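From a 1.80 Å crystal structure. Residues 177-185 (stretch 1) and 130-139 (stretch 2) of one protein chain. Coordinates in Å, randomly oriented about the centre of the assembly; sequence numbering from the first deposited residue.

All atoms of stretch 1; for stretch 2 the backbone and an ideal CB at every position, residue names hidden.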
# COMPACT_ATOMS: atom_id res chain seq x y z
N ASN A 177 -1.60 23.44 -6.37
CA ASN A 177 -2.63 24.34 -6.84
C ASN A 177 -2.72 24.51 -8.37
O ASN A 177 -3.14 25.50 -8.82
CB ASN A 177 -2.51 25.68 -6.18
CG ASN A 177 -1.44 26.46 -6.76
OD1 ASN A 177 -0.60 25.93 -7.39
ND2 ASN A 177 -1.47 27.73 -6.56
N ASP A 178 -2.31 23.53 -9.13
CA ASP A 178 -2.28 23.64 -10.56
C ASP A 178 -3.60 23.34 -11.21
O ASP A 178 -3.91 22.25 -11.50
CB ASP A 178 -1.22 22.72 -11.15
CG ASP A 178 -0.87 23.06 -12.58
OD1 ASP A 178 -1.73 23.43 -13.35
OD2 ASP A 178 0.29 22.88 -12.93
N GLN A 179 -4.31 24.42 -11.48
CA GLN A 179 -5.63 24.38 -12.07
C GLN A 179 -5.64 23.86 -13.49
O GLN A 179 -6.51 23.15 -13.88
CB GLN A 179 -6.42 25.66 -11.81
CG GLN A 179 -7.87 25.65 -12.24
CD GLN A 179 -8.82 24.91 -11.34
OE1 GLN A 179 -8.54 24.65 -10.18
NE2 GLN A 179 -9.96 24.60 -11.87
N LYS A 180 -4.61 24.18 -14.25
CA LYS A 180 -4.54 23.67 -15.57
C LYS A 180 -4.46 22.16 -15.53
O LYS A 180 -5.04 21.51 -16.33
CB LYS A 180 -3.32 24.21 -16.31
CG LYS A 180 -3.52 25.54 -16.93
CD LYS A 180 -2.42 25.87 -17.94
CE LYS A 180 -2.62 25.18 -19.27
NZ LYS A 180 -3.22 26.02 -20.37
N TYR A 181 -3.68 21.64 -14.61
CA TYR A 181 -3.60 20.19 -14.45
C TYR A 181 -4.94 19.57 -14.07
O TYR A 181 -5.34 18.62 -14.64
CB TYR A 181 -2.62 19.88 -13.34
CG TYR A 181 -2.62 18.46 -12.79
CD1 TYR A 181 -2.59 17.38 -13.60
CD2 TYR A 181 -2.62 18.23 -11.46
CE1 TYR A 181 -2.57 16.11 -13.08
CE2 TYR A 181 -2.62 16.98 -10.96
CZ TYR A 181 -2.59 15.93 -11.76
OH TYR A 181 -2.57 14.71 -11.22
N LEU A 182 -5.62 20.16 -13.10
CA LEU A 182 -6.90 19.62 -12.68
C LEU A 182 -7.93 19.65 -13.82
O LEU A 182 -8.65 18.74 -14.02
CB LEU A 182 -7.43 20.39 -11.50
CG LEU A 182 -6.69 20.23 -10.18
CD1 LEU A 182 -7.25 21.11 -9.10
CD2 LEU A 182 -6.68 18.83 -9.76
N GLN A 183 -7.94 20.74 -14.55
CA GLN A 183 -8.83 20.88 -15.68
C GLN A 183 -8.53 19.90 -16.76
O GLN A 183 -9.39 19.35 -17.34
CB GLN A 183 -8.88 22.33 -16.18
CG GLN A 183 -9.50 23.24 -15.17
CD GLN A 183 -9.77 24.61 -15.66
OE1 GLN A 183 -9.79 24.85 -16.81
NE2 GLN A 183 -9.95 25.53 -14.75
N TYR A 184 -7.27 19.67 -17.00
CA TYR A 184 -6.92 18.70 -17.98
C TYR A 184 -7.36 17.30 -17.56
O TYR A 184 -7.84 16.52 -18.33
CB TYR A 184 -5.44 18.73 -18.19
CG TYR A 184 -5.00 17.81 -19.27
CD1 TYR A 184 -4.94 18.24 -20.56
CD2 TYR A 184 -4.69 16.51 -19.00
CE1 TYR A 184 -4.56 17.41 -21.55
CE2 TYR A 184 -4.28 15.68 -19.99
CZ TYR A 184 -4.23 16.13 -21.28
OH TYR A 184 -3.84 15.31 -22.30
N LEU A 185 -7.15 17.01 -16.30
CA LEU A 185 -7.57 15.73 -15.74
C LEU A 185 -9.09 15.54 -15.79
O LEU A 185 -9.55 14.53 -16.19
CB LEU A 185 -7.12 15.63 -14.29
CG LEU A 185 -6.74 14.28 -13.79
CD1 LEU A 185 -5.85 13.58 -14.74
CD2 LEU A 185 -6.07 14.38 -12.45
N UNK A 130 5.67 15.72 -11.04
CA UNK A 130 4.45 15.03 -10.66
C UNK A 130 3.27 15.92 -10.25
O UNK A 130 3.43 16.85 -9.57
CB UNK A 130 4.77 14.08 -9.50
N UNK A 131 2.08 15.53 -10.66
CA UNK A 131 0.87 16.19 -10.21
C UNK A 131 0.81 17.67 -10.48
O UNK A 131 0.40 18.43 -9.68
CB UNK A 131 0.70 15.96 -8.71
N UNK A 132 1.24 18.02 -11.67
CA UNK A 132 1.15 19.36 -12.20
C UNK A 132 1.08 19.32 -13.71
O UNK A 132 1.19 18.30 -14.29
CB UNK A 132 2.34 20.21 -11.74
N UNK A 133 0.96 20.46 -14.32
CA UNK A 133 0.74 20.51 -15.74
C UNK A 133 2.07 20.31 -16.48
O UNK A 133 2.63 21.22 -17.03
CB UNK A 133 0.09 21.84 -16.13
N UNK A 134 2.51 19.08 -16.51
CA UNK A 134 3.81 18.67 -17.05
C UNK A 134 3.69 17.69 -18.20
O UNK A 134 3.14 16.69 -18.04
CB UNK A 134 4.66 18.05 -15.94
N UNK A 135 4.27 17.97 -19.35
CA UNK A 135 4.02 17.13 -20.51
C UNK A 135 4.43 15.67 -20.38
O UNK A 135 3.70 14.81 -20.72
CB UNK A 135 4.74 17.73 -21.72
N UNK A 136 5.60 15.40 -19.87
CA UNK A 136 5.98 14.01 -19.74
C UNK A 136 5.05 13.29 -18.77
O UNK A 136 4.64 12.22 -19.00
CB UNK A 136 7.43 13.89 -19.28
N UNK A 137 4.72 13.94 -17.69
CA UNK A 137 3.84 13.29 -16.74
C UNK A 137 2.46 13.02 -17.37
O UNK A 137 1.98 11.95 -17.36
CB UNK A 137 3.70 14.15 -15.48
N UNK A 138 1.86 14.00 -17.98
CA UNK A 138 0.53 13.80 -18.58
C UNK A 138 0.48 12.74 -19.68
O UNK A 138 -0.50 12.08 -19.85
CB UNK A 138 0.03 15.13 -19.16
N UNK A 139 1.56 12.63 -20.42
CA UNK A 139 1.63 11.65 -21.46
C UNK A 139 1.51 10.25 -20.88
O UNK A 139 0.92 9.43 -21.44
CB UNK A 139 2.93 11.80 -22.25

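Position 130 points its CB away from stretch 1, and nothing of stretch 1 lies within 5.5 Å of its ideal CB, so this contact sets no preference; it is Leu-130.

At 131 the phi/psi of 57/42 is left-handed, which favours glycine or asparagine but does not exclude longer side chains. CB leaves sideways, its ideal position 4.1 Å from Tyr-181 CE2, so an aliphatic stem would fit beside the ring. The residue is Arg-131: its CB lies 4.0 Å from Tyr-181 CE2, and its guanidinium is hydrogen-bonded elsewhere in the structure.

Position 132 has an extended backbone that lies against Tyr-181. Its ideal CB is 3.6 Å from Asp-178 OD2, but the side chain heads away overall, so the contact asks little of it; serine, alanine, cysteine or something larger could serve. Cys-132 is found, with CB 3.5 Å from Asp-178 OD2.

At 133 the backbone does the first work: its N donates to Asp-178 OD2 at 2.9 Å, whatever the side chain, provided it is not proline. Asp-178 thereby serves two partners, since its OD1 caps the helix by accepting from Tyr-181 N at 2.9 Å. CB leaves sideways near Lys-180 CB, and the methylenes of Lys-180 and the CB of Tyr-184 offer an apolar surface; a large aromatic, leucine or methionine would suit. Phe-133 takes it. Lys-180 CE sits over its ring face, 3.9 Å from the centroid, a CH-pi contact, while Tyr-184 CB meets the ring edge, 4.0 Å from Phe-133 CE1.

Position 134 finds nothing of stretch 1 near its CB, but it immediately precedes a helix, where asparagine, aspartate, serine or threonine is usual. Asn-134 holds this N-cap position.

Positions 135 and 136 are out of reach; they are Gln-135 and Pro-136.

At 137 CB points toward stretch 1 but starts too far off for a short side chain to touch. A long one could reach the Tyr-181 hydroxyl, so tyrosine or arginine would be plausible. Tyr-137 spans the gap: its OH donates to Tyr-181 OH at 3.0 Å, and its CE2 packs 3.6 Å from Tyr-181 CE1.

Position 138 also points toward stretch 1, its ideal CB 4.4 Å from Tyr-184 CE2, with the Tyr-181 ring nearby. Leucine, methionine or isoleucine would fit between two aromatics. Leu-138 lays CD1 over the Tyr-184 face, 4.3 Å from the centroid, and brings CD2 to the Tyr-181 edge, 4.1 Å from Tyr-181 CD1.

Position 139 points away, leaving polar residues free; it is Glu-139.

Stretch 2, residues 130-139: LRCFNQPYLE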
# COMPACT_ATOMS: atom_id res chain seq x y z
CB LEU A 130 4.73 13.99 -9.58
CG LEU A 130 5.87 13.03 -9.87
CD1 LEU A 130 6.21 12.20 -8.72
CD2 LEU A 130 5.58 12.22 -11.02
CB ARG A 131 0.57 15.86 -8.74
CG ARG A 131 0.39 14.44 -8.45
CD ARG A 131 0.22 14.14 -7.00
NE ARG A 131 -1.11 14.39 -6.48
CZ ARG A 131 -1.39 14.45 -5.20
NH1 ARG A 131 -0.44 14.26 -4.33
NH2 ARG A 131 -2.62 14.66 -4.79
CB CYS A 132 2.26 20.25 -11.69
SG CYS A 132 3.83 19.75 -12.31
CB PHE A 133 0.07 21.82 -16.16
CG PHE A 133 -0.53 21.77 -17.50
CD1 PHE A 133 -1.59 20.96 -17.75
CD2 PHE A 133 -0.03 22.52 -18.53
CE1 PHE A 133 -2.13 20.89 -18.96
CE2 PHE A 133 -0.57 22.45 -19.74
CZ PHE A 133 -1.64 21.62 -19.96
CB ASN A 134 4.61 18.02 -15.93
CG ASN A 134 5.94 17.48 -16.35
OD1 ASN A 134 6.88 18.21 -16.45
ND2 ASN A 134 6.04 16.22 -16.49
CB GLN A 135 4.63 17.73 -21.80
CG GLN A 135 4.26 17.02 -23.09
CD GLN A 135 5.21 17.39 -24.23
OE1 GLN A 135 6.01 18.27 -24.09
NE2 GLN A 135 5.10 16.71 -25.36
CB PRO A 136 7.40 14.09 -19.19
CG PRO A 136 7.83 15.35 -19.54
CD PRO A 136 6.73 16.26 -19.52
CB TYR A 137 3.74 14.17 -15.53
CG TYR A 137 2.66 13.83 -14.56
CD1 TYR A 137 2.71 12.71 -13.82
CD2 TYR A 137 1.59 14.65 -14.39
CE1 TYR A 137 1.71 12.40 -12.94
CE2 TYR A 137 0.61 14.38 -13.51
CZ TYR A 137 0.67 13.25 -12.77
OH TYR A 137 -0.30 12.94 -11.90
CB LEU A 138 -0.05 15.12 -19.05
CG LEU A 138 -0.28 16.13 -17.94
CD1 LEU A 138 -0.81 17.47 -18.38
CD2 LEU A 138 -1.19 15.55 -16.97
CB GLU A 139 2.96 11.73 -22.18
CG GLU A 139 3.12 12.96 -23.04
CD GLU A 139 4.32 12.92 -23.98
OE1 GLU A 139 5.09 11.95 -23.94
OE2 GLU A 139 4.49 13.89 -24.75
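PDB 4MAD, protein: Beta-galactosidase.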